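Local coordinates for uncharacterized protein (Sus scrofa, PDB 5BNF) that is the porcine form of CD38, a disulfide-bonded member of the ADP-ribosyl cyclase family with a helical part and a parallel beta-sheet part, at residues F10-I14 with F41-F45; L109-G113 with E123-D127; F158-S162 with W192-D196; N165-K169 with S209-L213; K185-L189 with N221-T225. All coordinates share one frame; numbering follows the deposited sequence.

Interaction 1. Residues F10-I14 with F41-F45; sequences FQEII and FTDAF
Helix segments 10-14 and 41-45, which meet through F10, I14, F41 and F45, run roughly antiparallel at 145°, with their axes 11.8 Å apart at closest approach. At that spacing large side chains fill the gap, and no hydrogen bond crosses it. The F10 ring touches both F41 and F45. Its CG is anti to the backbone N (chi1 177°), which carries the ring out toward helix 34-45. The edge of the F10 ring meets the face of the F41 ring. F10 CZ stands over the centre of that face, 4.1 Å from F41 CE1. The two planes are at 87°, so this is a T-shaped (edge-to-face) pair. F10 CE2 also reaches F45 CZ at 3.8 Å. Here the F10 atom comes to the edge of the F45 ring, and the two side chains slide past each other in opposite directions. F10, F41 and F45 thus form an aromatic cluster between helices 10-25 and 34-45, in the helical part of the CD38 fold. W111 joins it by meeting all three rings, and F139 adds a further ring beside F41. I14 extends the apolar surface by one turn. Its CD1 methyl approaches F41 CD2 at 3.9 Å and is almost as near to F41 CB. On the more open side of the contact, Q11 CG lies 4.2 Å from T42 OG1. That hydroxyl is hydrogen-bonded to K38 O of its own helix, and Q11 meets it only by packing through its aliphatic part.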
# COMPACT_ATOMS: atom_id res chain seq x y z
N PHE A 10 7.52 0.71 -18.98
CA PHE A 10 6.81 1.22 -17.83
C PHE A 10 5.58 2.04 -18.23
O PHE A 10 4.49 1.82 -17.72
CB PHE A 10 7.74 2.08 -16.98
CG PHE A 10 7.07 2.72 -15.81
CD1 PHE A 10 6.67 1.95 -14.72
CD2 PHE A 10 6.74 4.07 -15.83
CE1 PHE A 10 5.96 2.53 -13.67
CE2 PHE A 10 6.03 4.65 -14.78
CZ PHE A 10 5.63 3.87 -13.71
N GLN A 11 5.78 2.99 -19.13
CA GLN A 11 4.70 3.86 -19.59
C GLN A 11 3.51 3.11 -20.17
O GLN A 11 2.37 3.34 -19.77
CB GLN A 11 5.23 4.85 -20.63
CG GLN A 11 6.20 5.85 -20.06
CD GLN A 11 7.64 5.38 -20.15
OE1 GLN A 11 7.93 4.18 -20.21
NE2 GLN A 11 8.56 6.34 -20.14
N GLU A 12 3.78 2.21 -21.10
CA GLU A 12 2.74 1.43 -21.75
C GLU A 12 1.97 0.60 -20.73
O GLU A 12 0.74 0.51 -20.77
CB GLU A 12 3.37 0.50 -22.78
CG GLU A 12 4.63 1.07 -23.39
CD GLU A 12 5.42 0.03 -24.16
OE1 GLU A 12 6.56 0.33 -24.56
OE2 GLU A 12 4.88 -1.08 -24.36
N ILE A 13 2.72 -0.01 -19.81
CA ILE A 13 2.13 -0.86 -18.79
C ILE A 13 1.10 -0.15 -17.91
O ILE A 13 -0.02 -0.64 -17.76
CB ILE A 13 3.22 -1.48 -17.90
CG1 ILE A 13 4.06 -2.44 -18.73
CG2 ILE A 13 2.58 -2.19 -16.71
CD1 ILE A 13 5.11 -3.22 -17.94
N ILE A 14 1.47 0.99 -17.34
CA ILE A 14 0.53 1.70 -16.48
C ILE A 14 -0.64 2.27 -17.26
O ILE A 14 -1.73 2.44 -16.71
CB ILE A 14 1.20 2.85 -15.68
CG1 ILE A 14 1.76 3.90 -16.64
CG2 ILE A 14 2.31 2.29 -14.80
CD1 ILE A 14 2.33 5.12 -15.92
N PHE A 41 1.95 10.46 -13.30
CA PHE A 41 2.83 9.47 -12.71
C PHE A 41 4.24 9.79 -13.20
O PHE A 41 5.14 10.09 -12.41
CB PHE A 41 2.43 8.07 -13.19
CG PHE A 41 2.74 6.97 -12.20
CD1 PHE A 41 3.86 7.04 -11.38
CD2 PHE A 41 1.93 5.85 -12.13
CE1 PHE A 41 4.16 6.01 -10.48
CE2 PHE A 41 2.22 4.81 -11.24
CZ PHE A 41 3.34 4.89 -10.42
N THR A 42 4.41 9.73 -14.52
CA THR A 42 5.68 9.99 -15.17
C THR A 42 6.27 11.36 -14.85
O THR A 42 7.46 11.48 -14.55
CB THR A 42 5.53 9.87 -16.70
OG1 THR A 42 5.03 8.57 -17.03
CG2 THR A 42 6.86 10.07 -17.38
N ASP A 43 5.45 12.40 -14.90
CA ASP A 43 5.91 13.76 -14.61
C ASP A 43 6.47 13.89 -13.21
O ASP A 43 7.31 14.75 -12.94
CB ASP A 43 4.77 14.75 -14.78
CG ASP A 43 4.45 15.00 -16.24
OD1 ASP A 43 4.98 14.27 -17.09
OD2 ASP A 43 3.66 15.93 -16.52
N ALA A 44 5.99 13.03 -12.32
CA ALA A 44 6.41 13.06 -10.93
C ALA A 44 7.86 12.66 -10.67
O ALA A 44 8.45 13.10 -9.68
CB ALA A 44 5.48 12.16 -10.11
N PHE A 45 8.45 11.85 -11.54
CA PHE A 45 9.81 11.38 -11.31
C PHE A 45 10.81 11.51 -12.47
O PHE A 45 12.01 11.61 -12.24
CB PHE A 45 9.76 9.92 -10.87
CG PHE A 45 9.40 8.96 -11.98
CD1 PHE A 45 10.38 8.49 -12.85
CD2 PHE A 45 8.09 8.52 -12.14
CE1 PHE A 45 10.06 7.59 -13.87
CE2 PHE A 45 7.76 7.61 -13.17
CZ PHE A 45 8.75 7.15 -14.03

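Interaction 2. Residues L109-G113 with E123-D127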
# COMPACT_ATOMS: atom_id res chain seq x y z
N LEU A 109 5.68 -2.96 -10.06
CA LEU A 109 6.56 -2.22 -10.96
C LEU A 109 7.73 -1.51 -10.27
O LEU A 109 7.73 -1.32 -9.06
CB LEU A 109 5.72 -1.21 -11.75
CG LEU A 109 4.89 -1.69 -12.94
CD1 LEU A 109 4.20 -3.00 -12.66
CD2 LEU A 109 3.89 -0.61 -13.28
N SER A 110 8.72 -1.12 -11.07
CA SER A 110 9.89 -0.40 -10.59
C SER A 110 10.12 0.83 -11.45
O SER A 110 10.05 0.74 -12.68
CB SER A 110 11.14 -1.29 -10.64
OG SER A 110 11.20 -2.16 -9.53
N TRP A 111 10.39 1.97 -10.83
CA TRP A 111 10.61 3.18 -11.60
C TRP A 111 11.49 4.22 -10.92
O TRP A 111 11.56 4.30 -9.69
CB TRP A 111 9.25 3.81 -11.96
CG TRP A 111 8.47 4.35 -10.79
CD1 TRP A 111 8.53 5.61 -10.28
CD2 TRP A 111 7.52 3.63 -9.98
NE1 TRP A 111 7.68 5.73 -9.20
CE2 TRP A 111 7.05 4.53 -9.00
CE3 TRP A 111 7.02 2.33 -9.99
CZ2 TRP A 111 6.10 4.17 -8.04
CZ3 TRP A 111 6.08 1.97 -9.03
CH2 TRP A 111 5.63 2.88 -8.07
N CYS A 112 12.19 5.00 -11.74
CA CYS A 112 13.05 6.08 -11.27
C CYS A 112 13.61 6.80 -12.48
O CYS A 112 13.86 6.19 -13.53
CB CYS A 112 14.18 5.56 -10.39
SG CYS A 112 15.46 4.55 -11.20
N GLY A 113 13.78 8.10 -12.33
CA GLY A 113 14.29 8.90 -13.42
C GLY A 113 15.77 9.14 -13.29
O GLY A 113 16.48 8.40 -12.60
N GLU A 123 18.62 0.58 -15.96
CA GLU A 123 19.80 0.04 -15.32
C GLU A 123 19.58 -0.33 -13.86
O GLU A 123 19.72 -1.50 -13.48
CB GLU A 123 20.93 1.06 -15.42
CG GLU A 123 22.23 0.68 -14.76
CD GLU A 123 23.09 1.90 -14.47
OE1 GLU A 123 22.75 2.66 -13.54
OE2 GLU A 123 24.10 2.09 -15.19
N SER A 124 19.23 0.65 -13.03
CA SER A 124 19.02 0.41 -11.61
C SER A 124 18.35 1.60 -10.95
O SER A 124 18.40 2.71 -11.47
CB SER A 124 20.35 0.13 -10.90
OG SER A 124 21.17 1.28 -10.87
N CYS A 125 17.73 1.36 -9.81
CA CYS A 125 17.06 2.40 -9.06
C CYS A 125 17.42 2.23 -7.60
O CYS A 125 17.60 1.11 -7.13
CB CYS A 125 15.54 2.28 -9.20
SG CYS A 125 14.86 2.64 -10.84
N PRO A 126 17.56 3.34 -6.86
CA PRO A 126 17.90 3.19 -5.44
C PRO A 126 16.73 2.59 -4.69
O PRO A 126 15.59 2.99 -4.92
CB PRO A 126 18.20 4.63 -5.01
CG PRO A 126 17.27 5.45 -5.87
CD PRO A 126 17.37 4.76 -7.22
N ASP A 127 16.99 1.61 -3.83
CA ASP A 127 15.91 1.00 -3.05
C ASP A 127 15.89 1.70 -1.70
O ASP A 127 16.70 2.58 -1.45
CB ASP A 127 16.09 -0.52 -2.89
CG ASP A 127 17.34 -0.89 -2.11
OD1 ASP A 127 17.95 -0.02 -1.46
OD2 ASP A 127 17.71 -2.08 -2.14
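C112 and C125 are joined by a disulfide bridge that ties together two irregular segments, 109-113 and 123-127. Both lie in the long loop region between helices 101-106 and 135-149, so the bridge closes a short loop of the chain. It is one of five disulfides in this CD38 molecule. The covalent bond comes first. C112 SG and C125 SG are 2.0 Å apart, and chi3 is -85°, close to the perpendicular arrangement that a relaxed disulfide prefers. The two halves reach the bond differently. C112 SG sits between its backbone N and carbonyl carbon (chi1 68°), whereas C125 SG lies anti to its own carbonyl carbon (chi1 -69°). C112 CA and C125 CA are 5.9 Å apart.

Packing around the sulfurs is modest. P126 CD lies 4.4 Å from C112 SG. C125 SG comes within 3.7 Å of the carbonyl carbon W111 C. W111 makes this contact through its backbone, and its CB points away from segment 123-127. The indole NE1 of W111 is hydrogen-bonded to Y58 OH.

Hydrogen bonds between the two segments are absent. Polar links run to neighbouring parts of the chain instead: the backbone of C112 pairs with N121, that of C125 pairs with G3, and S124 OG bonds to the N atom of W1. All the touching residues are buried. The approach of S124 to the bridge is through its backbone, with S124 O 3.5 Å from C112 SG.

Interaction 3. Residues F158-S162 with W192-D196; sequences FLNGS and WVIHD
F158 and W192 sit side by side on neighbouring parallel strands, 153-160 and 186-194, with their side chains on the same face of the sheet. From CB, the F158 side chain leaves anti to its carbonyl carbon (chi1 -67°) and runs alongside W192. F158 CD2 lies 4.0 Å from I194 CD1, which approaches the ring at its edge, and as near to W192 CB. CE2 then passes over to W192 CD1 and CG. At the tip, F158 CZ reaches W192 CD1 at 3.8 Å. W192 CD1 thus lies over one face of the phenyl ring, toward its rim. The F158 ring and the five-membered ring of W192 form an offset stack, with planes at 28°.

The strands belong to a beta-alpha-beta unit with helix 172-180 as the crossover. L159 N donates to W192 O at 2.8 Å, nearly straight at 174°, and I194 N donates to L159 O. G161 N continues the ladder to I194 O, but this bond is more bent. G161 CA packs closely on V193 and H195, 3.3 Å from V193 CG1 and 3.4 Å from H195 ND1. H195 NE2 is hydrogen-bonded to E228 OE1. N160 OD1 accepts from S162 N in an Asx turn as strand 153-160 ends. Between the two segments the hydrogen bonds are all backbone to backbone. Side chains add packing, and H195 ND1 is buried without a partner.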
# COMPACT_ATOMS: atom_id res chain seq x y z
N PHE A 158 -4.71 -8.88 7.95
CA PHE A 158 -4.34 -10.29 8.03
C PHE A 158 -2.86 -10.42 8.39
O PHE A 158 -2.00 -9.79 7.78
CB PHE A 158 -4.63 -11.02 6.71
CG PHE A 158 -6.09 -11.14 6.39
CD1 PHE A 158 -6.84 -10.02 6.04
CD2 PHE A 158 -6.73 -12.37 6.47
CE1 PHE A 158 -8.20 -10.14 5.78
CE2 PHE A 158 -8.09 -12.49 6.21
CZ PHE A 158 -8.83 -11.37 5.86
N LEU A 159 -2.58 -11.24 9.40
CA LEU A 159 -1.23 -11.44 9.87
C LEU A 159 -0.87 -12.91 9.80
O LEU A 159 -1.75 -13.77 9.75
CB LEU A 159 -1.11 -10.92 11.30
CG LEU A 159 -1.62 -9.49 11.49
CD1 LEU A 159 -1.58 -9.11 12.95
CD2 LEU A 159 -0.77 -8.55 10.65
N ASN A 160 0.43 -13.18 9.80
CA ASN A 160 0.96 -14.53 9.70
C ASN A 160 1.33 -15.16 11.03
O ASN A 160 2.32 -14.79 11.65
CB ASN A 160 2.18 -14.53 8.78
CG ASN A 160 2.75 -15.90 8.57
OD1 ASN A 160 2.09 -16.89 8.95
ND2 ASN A 160 3.86 -16.00 8.01
N GLY A 161 0.53 -16.13 11.46
CA GLY A 161 0.78 -16.79 12.72
C GLY A 161 1.98 -17.72 12.70
O GLY A 161 2.37 -18.25 13.74
N SER A 162 2.57 -17.94 11.52
CA SER A 162 3.72 -18.83 11.44
C SER A 162 5.05 -18.13 11.72
O SER A 162 6.10 -18.78 11.75
CB SER A 162 3.77 -19.53 10.07
OG SER A 162 3.86 -18.60 9.01
N TRP A 192 -6.78 -10.92 11.92
CA TRP A 192 -6.89 -12.36 11.71
C TRP A 192 -5.47 -12.92 11.64
O TRP A 192 -4.67 -12.50 10.80
CB TRP A 192 -7.61 -12.69 10.38
CG TRP A 192 -9.00 -12.13 10.24
CD1 TRP A 192 -9.35 -10.97 9.60
CD2 TRP A 192 -10.21 -12.69 10.75
NE1 TRP A 192 -10.71 -10.78 9.69
CE2 TRP A 192 -11.26 -11.82 10.39
CE3 TRP A 192 -10.51 -13.85 11.48
CZ2 TRP A 192 -12.59 -12.07 10.74
CZ3 TRP A 192 -11.83 -14.09 11.83
CH2 TRP A 192 -12.86 -13.20 11.46
N VAL A 193 -5.16 -13.85 12.54
CA VAL A 193 -3.84 -14.47 12.53
C VAL A 193 -4.04 -15.84 11.87
O VAL A 193 -4.78 -16.69 12.37
CB VAL A 193 -3.28 -14.64 13.96
CG1 VAL A 193 -1.94 -15.34 13.91
CG2 VAL A 193 -3.12 -13.29 14.62
N ILE A 194 -3.38 -16.03 10.73
CA ILE A 194 -3.50 -17.26 9.97
C ILE A 194 -2.51 -18.31 10.42
O ILE A 194 -1.32 -18.04 10.56
CB ILE A 194 -3.28 -17.01 8.48
CG1 ILE A 194 -3.94 -15.69 8.06
CG2 ILE A 194 -3.86 -18.16 7.68
CD1 ILE A 194 -5.40 -15.61 8.42
N HIS A 195 -3.01 -19.52 10.65
CA HIS A 195 -2.18 -20.64 11.07
C HIS A 195 -2.29 -21.79 10.09
O HIS A 195 -3.37 -22.06 9.55
CB HIS A 195 -2.60 -21.14 12.46
CG HIS A 195 -2.36 -20.16 13.56
ND1 HIS A 195 -1.19 -19.43 13.67
CD2 HIS A 195 -3.11 -19.82 14.63
CE1 HIS A 195 -1.24 -18.68 14.75
NE2 HIS A 195 -2.39 -18.90 15.36
N ASP A 196 -1.18 -22.48 9.87
CA ASP A 196 -1.14 -23.63 8.98
C ASP A 196 -1.44 -24.87 9.82
O ASP A 196 -0.78 -25.10 10.84
CB ASP A 196 0.24 -23.76 8.36
CG ASP A 196 0.36 -23.01 7.05
OD1 ASP A 196 -0.22 -21.91 6.94
OD2 ASP A 196 1.04 -23.52 6.14

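Interaction 4. Residues N165-K169 with S209-L213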
# COMPACT_ATOMS: atom_id res chain seq x y z
N ASN A 165 6.67 -12.73 15.22
CA ASN A 165 5.97 -11.48 15.49
C ASN A 165 5.09 -11.04 14.34
O ASN A 165 5.48 -10.19 13.53
CB ASN A 165 6.98 -10.39 15.81
CG ASN A 165 7.73 -10.66 17.09
OD1 ASN A 165 8.94 -10.44 17.18
ND2 ASN A 165 7.02 -11.15 18.11
N ALA A 166 3.89 -11.61 14.26
CA ALA A 166 2.94 -11.29 13.21
C ALA A 166 2.74 -9.80 13.01
O ALA A 166 2.59 -9.33 11.89
CB ALA A 166 1.60 -11.96 13.51
N PHE A 167 2.73 -9.04 14.10
CA PHE A 167 2.56 -7.60 14.01
C PHE A 167 3.91 -6.93 14.20
O PHE A 167 4.47 -6.95 15.28
CB PHE A 167 1.58 -7.09 15.07
CG PHE A 167 1.49 -5.60 15.14
CD1 PHE A 167 0.81 -4.88 14.18
CD2 PHE A 167 2.17 -4.90 16.14
CE1 PHE A 167 0.79 -3.48 14.21
CE2 PHE A 167 2.16 -3.52 16.18
CZ PHE A 167 1.47 -2.80 15.21
N ASP A 168 4.40 -6.33 13.13
CA ASP A 168 5.70 -5.67 13.15
C ASP A 168 5.58 -4.14 13.22
O ASP A 168 4.97 -3.53 12.35
CB ASP A 168 6.47 -6.07 11.89
CG ASP A 168 7.91 -5.60 11.90
OD1 ASP A 168 8.22 -4.61 12.60
OD2 ASP A 168 8.73 -6.21 11.20
N LYS A 169 6.18 -3.53 14.24
CA LYS A 169 6.15 -2.08 14.40
C LYS A 169 7.00 -1.35 13.37
O LYS A 169 6.94 -0.13 13.29
CB LYS A 169 6.62 -1.66 15.79
CG LYS A 169 5.50 -1.28 16.76
CD LYS A 169 6.10 -0.80 18.08
CE LYS A 169 5.05 -0.63 19.18
NZ LYS A 169 4.12 0.50 18.94
N SER A 209 3.20 -9.42 20.52
CA SER A 209 3.19 -8.67 19.26
C SER A 209 1.81 -8.07 18.99
O SER A 209 1.69 -6.89 18.68
CB SER A 209 3.57 -9.59 18.09
OG SER A 209 3.68 -8.87 16.88
N ILE A 210 0.78 -8.90 19.11
CA ILE A 210 -0.58 -8.44 18.88
C ILE A 210 -1.03 -7.50 19.98
O ILE A 210 -1.88 -6.65 19.76
CB ILE A 210 -1.53 -9.65 18.73
CG1 ILE A 210 -1.32 -10.26 17.34
CG2 ILE A 210 -2.98 -9.22 18.91
CD1 ILE A 210 -1.46 -11.76 17.31
N ASN A 211 -0.46 -7.65 21.17
CA ASN A 211 -0.81 -6.77 22.26
C ASN A 211 -0.26 -5.38 21.95
O ASN A 211 -0.83 -4.37 22.35
CB ASN A 211 -0.22 -7.28 23.58
CG ASN A 211 -0.51 -6.34 24.73
OD1 ASN A 211 -1.63 -6.26 25.21
ND2 ASN A 211 0.51 -5.61 25.17
N GLU A 212 0.84 -5.32 21.20
CA GLU A 212 1.40 -4.03 20.85
C GLU A 212 0.43 -3.30 19.94
O GLU A 212 0.28 -2.08 20.03
CB GLU A 212 2.74 -4.18 20.13
CG GLU A 212 3.84 -4.73 21.00
CD GLU A 212 5.16 -4.78 20.27
OE1 GLU A 212 5.23 -5.43 19.21
OE2 GLU A 212 6.13 -4.16 20.77
N LEU A 213 -0.22 -4.06 19.06
CA LEU A 213 -1.20 -3.49 18.13
C LEU A 213 -2.43 -3.03 18.90
O LEU A 213 -2.95 -1.94 18.67
CB LEU A 213 -1.61 -4.53 17.08
CG LEU A 213 -2.81 -4.17 16.18
CD1 LEU A 213 -2.56 -2.84 15.48
CD2 LEU A 213 -3.04 -5.29 15.15
O HOH W 1 2.05 -0.33 20.90
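The start of helix 208-219, in the sheet-bearing part of the fold, packs against the loop between strand 153-160 and helix 172-180. F167 fills the space between them. Its CG is anti to the backbone N (chi1 172°), and this sends the ring across the L213 side chain at about a right angle. L213 CB lies 3.6 Å from the centroid of the F167 ring, only 5° off the ring normal, a clear CH-pi contact. The branch end of the leucine adds to it, with L213 CD1 3.6 Å from F167 CE1. E212 CB touches the same ring at CE2.

S209 holds the F167 backbone. F167 N donates to S209 OG at 2.9 Å, though the bond is bent to 135°. F167 O is also close to this hydroxyl, at 2.6 Å. Nearer the surface, K169 and E212 do not form a salt bridge: K169 NZ is 5.4 Å from E212 OE2. A water accepts from K169 NZ and donates to the backbone carbonyl E212 O. F173 and V178 of helix 172-180 also touch F167. This is the packing of an alpha/beta fold, in which a crossover loop and two helices share apolar contacts beside the parallel sheet.

Interaction 5. Residues K185-L189 with N221-T225; sequences KVHTL and NIKFT
L189 overlaps F224 across two adjacent strands, its CD2 methyl 3.6 Å from F224 CD1. The methyl meets the phenyl ring at the edge, in its plane. On the same face of the sheet, with both CG atoms anti to the backbone N (chi1 179° for L189 and 175° for F224), the two side chains lie side by side and point the same way. The strands, 186-194 and 223-229, are parallel neighbours in the sheet. With helix 208-219 they make a beta-alpha-beta unit. That helix packs on F224 through I210, L213, Q214 and L217.

Backbone bonds set the register. K223 N donates to H187 O, L189 N donates to K223 O at 2.9 Å, and T225 N donates to L189 O. T188 pairs with K223 on the other face of the sheet, with T188 OG1 3.5 Å from K223 CB. T188 OG1 is also hydrogen-bonded to H187 ND1 at the edge of the imidazole.

Before the strand begins, I222 packs its CG2 methyl and CG1 methylene against the backbone of strand 186-194. I222 CG2 is 3.4 Å from H187 O, and CG1 approaches V186 O. N221 is the C-prime residue of a Schellman motif that ends helix 208-219, which turns the chain into this strand. The K223 chain bends at chi4 (58°) toward a water. That water accepts from K223 NZ at 2.7 Å and donates to both H187 O and N221 O.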
# COMPACT_ATOMS: atom_id res chain seq x y z
N LYS A 185 -13.75 7.92 11.98
CA LYS A 185 -14.31 7.20 10.85
C LYS A 185 -14.22 5.68 11.03
O LYS A 185 -15.06 4.93 10.54
CB LYS A 185 -13.57 7.62 9.58
CG LYS A 185 -13.58 9.14 9.39
CD LYS A 185 -12.33 9.68 8.70
CE LYS A 185 -12.36 9.51 7.19
NZ LYS A 185 -12.52 8.10 6.76
N VAL A 186 -13.18 5.23 11.74
CA VAL A 186 -12.99 3.80 11.99
C VAL A 186 -13.25 3.51 13.46
O VAL A 186 -12.59 4.07 14.34
CB VAL A 186 -11.55 3.36 11.62
CG1 VAL A 186 -11.29 1.97 12.16
CG2 VAL A 186 -11.38 3.37 10.12
N HIS A 187 -14.21 2.63 13.73
CA HIS A 187 -14.55 2.28 15.10
C HIS A 187 -13.96 0.95 15.55
O HIS A 187 -13.69 0.76 16.73
CB HIS A 187 -16.08 2.24 15.26
CG HIS A 187 -16.75 1.29 14.32
ND1 HIS A 187 -16.49 -0.06 14.31
CD2 HIS A 187 -17.64 1.51 13.32
CE1 HIS A 187 -17.19 -0.64 13.35
NE2 HIS A 187 -17.89 0.29 12.74
N THR A 188 -13.76 0.04 14.61
CA THR A 188 -13.23 -1.27 14.96
C THR A 188 -12.19 -1.74 13.98
O THR A 188 -12.28 -1.48 12.79
CB THR A 188 -14.35 -2.35 14.99
OG1 THR A 188 -15.32 -2.01 15.99
CG2 THR A 188 -13.78 -3.72 15.29
N LEU A 189 -11.19 -2.43 14.51
CA LEU A 189 -10.15 -3.03 13.68
C LEU A 189 -10.11 -4.49 14.08
O LEU A 189 -9.96 -4.80 15.26
CB LEU A 189 -8.79 -2.39 13.92
CG LEU A 189 -7.67 -3.00 13.07
CD1 LEU A 189 -6.57 -1.99 12.88
CD2 LEU A 189 -7.14 -4.27 13.71
N ASN A 221 -9.23 4.74 21.64
CA ASN A 221 -10.56 4.22 21.94
C ASN A 221 -11.16 3.40 20.80
O ASN A 221 -12.36 3.11 20.81
CB ASN A 221 -11.51 5.37 22.31
CG ASN A 221 -11.31 5.85 23.74
OD1 ASN A 221 -11.33 5.06 24.68
ND2 ASN A 221 -11.13 7.15 23.91
N ILE A 222 -10.34 3.05 19.81
CA ILE A 222 -10.82 2.23 18.71
C ILE A 222 -10.90 0.78 19.15
O ILE A 222 -9.94 0.23 19.68
CB ILE A 222 -9.88 2.29 17.50
CG1 ILE A 222 -9.92 3.68 16.88
CG2 ILE A 222 -10.29 1.22 16.48
CD1 ILE A 222 -9.03 3.82 15.67
N LYS A 223 -12.05 0.16 18.92
CA LYS A 223 -12.26 -1.23 19.29
C LYS A 223 -11.33 -2.15 18.50
O LYS A 223 -11.01 -1.88 17.34
CB LYS A 223 -13.73 -1.61 19.10
CG LYS A 223 -14.72 -0.73 19.89
CD LYS A 223 -16.17 -1.10 19.62
CE LYS A 223 -17.16 -0.22 20.38
NZ LYS A 223 -17.02 1.23 20.09
N PHE A 224 -10.90 -3.22 19.15
CA PHE A 224 -10.00 -4.19 18.55
C PHE A 224 -10.40 -5.62 18.91
O PHE A 224 -10.87 -5.89 20.01
CB PHE A 224 -8.57 -3.95 19.06
CG PHE A 224 -7.57 -4.98 18.59
CD1 PHE A 224 -7.11 -4.97 17.27
CD2 PHE A 224 -7.09 -5.94 19.46
CE1 PHE A 224 -6.19 -5.92 16.84
CE2 PHE A 224 -6.17 -6.89 19.03
CZ PHE A 224 -5.72 -6.88 17.72
N THR A 225 -10.22 -6.53 17.96
CA THR A 225 -10.53 -7.94 18.17
C THR A 225 -9.51 -8.73 17.36
O THR A 225 -9.03 -8.26 16.33
CB THR A 225 -11.95 -8.31 17.69
OG1 THR A 225 -12.07 -8.06 16.28
CG2 THR A 225 -13.00 -7.51 18.44
O HOH W 2 -15.01 2.65 18.98

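In the fold
Interactions 1 and 2 are buried neighbours in the helical part, their centres about 12 Å apart. W111 and L109 of interaction 2 pack on the helices of interaction 1, so apolar packing borders a covalent bridge. Interactions 3, 4 and 5 lie far from interaction 1, across the chain's centre, and are only partly buried. Interactions 3 and 5 share strand 186-194 and are built on parallel backbone bonds, one toward strand 153-160 and one toward strand 223-229. Interaction 4 joins a loop to helix 208-219 and touches both: I210 packs on V193, and L213 on F224. Bridging waters appear in 4 and 5, where lysines lie at the surface.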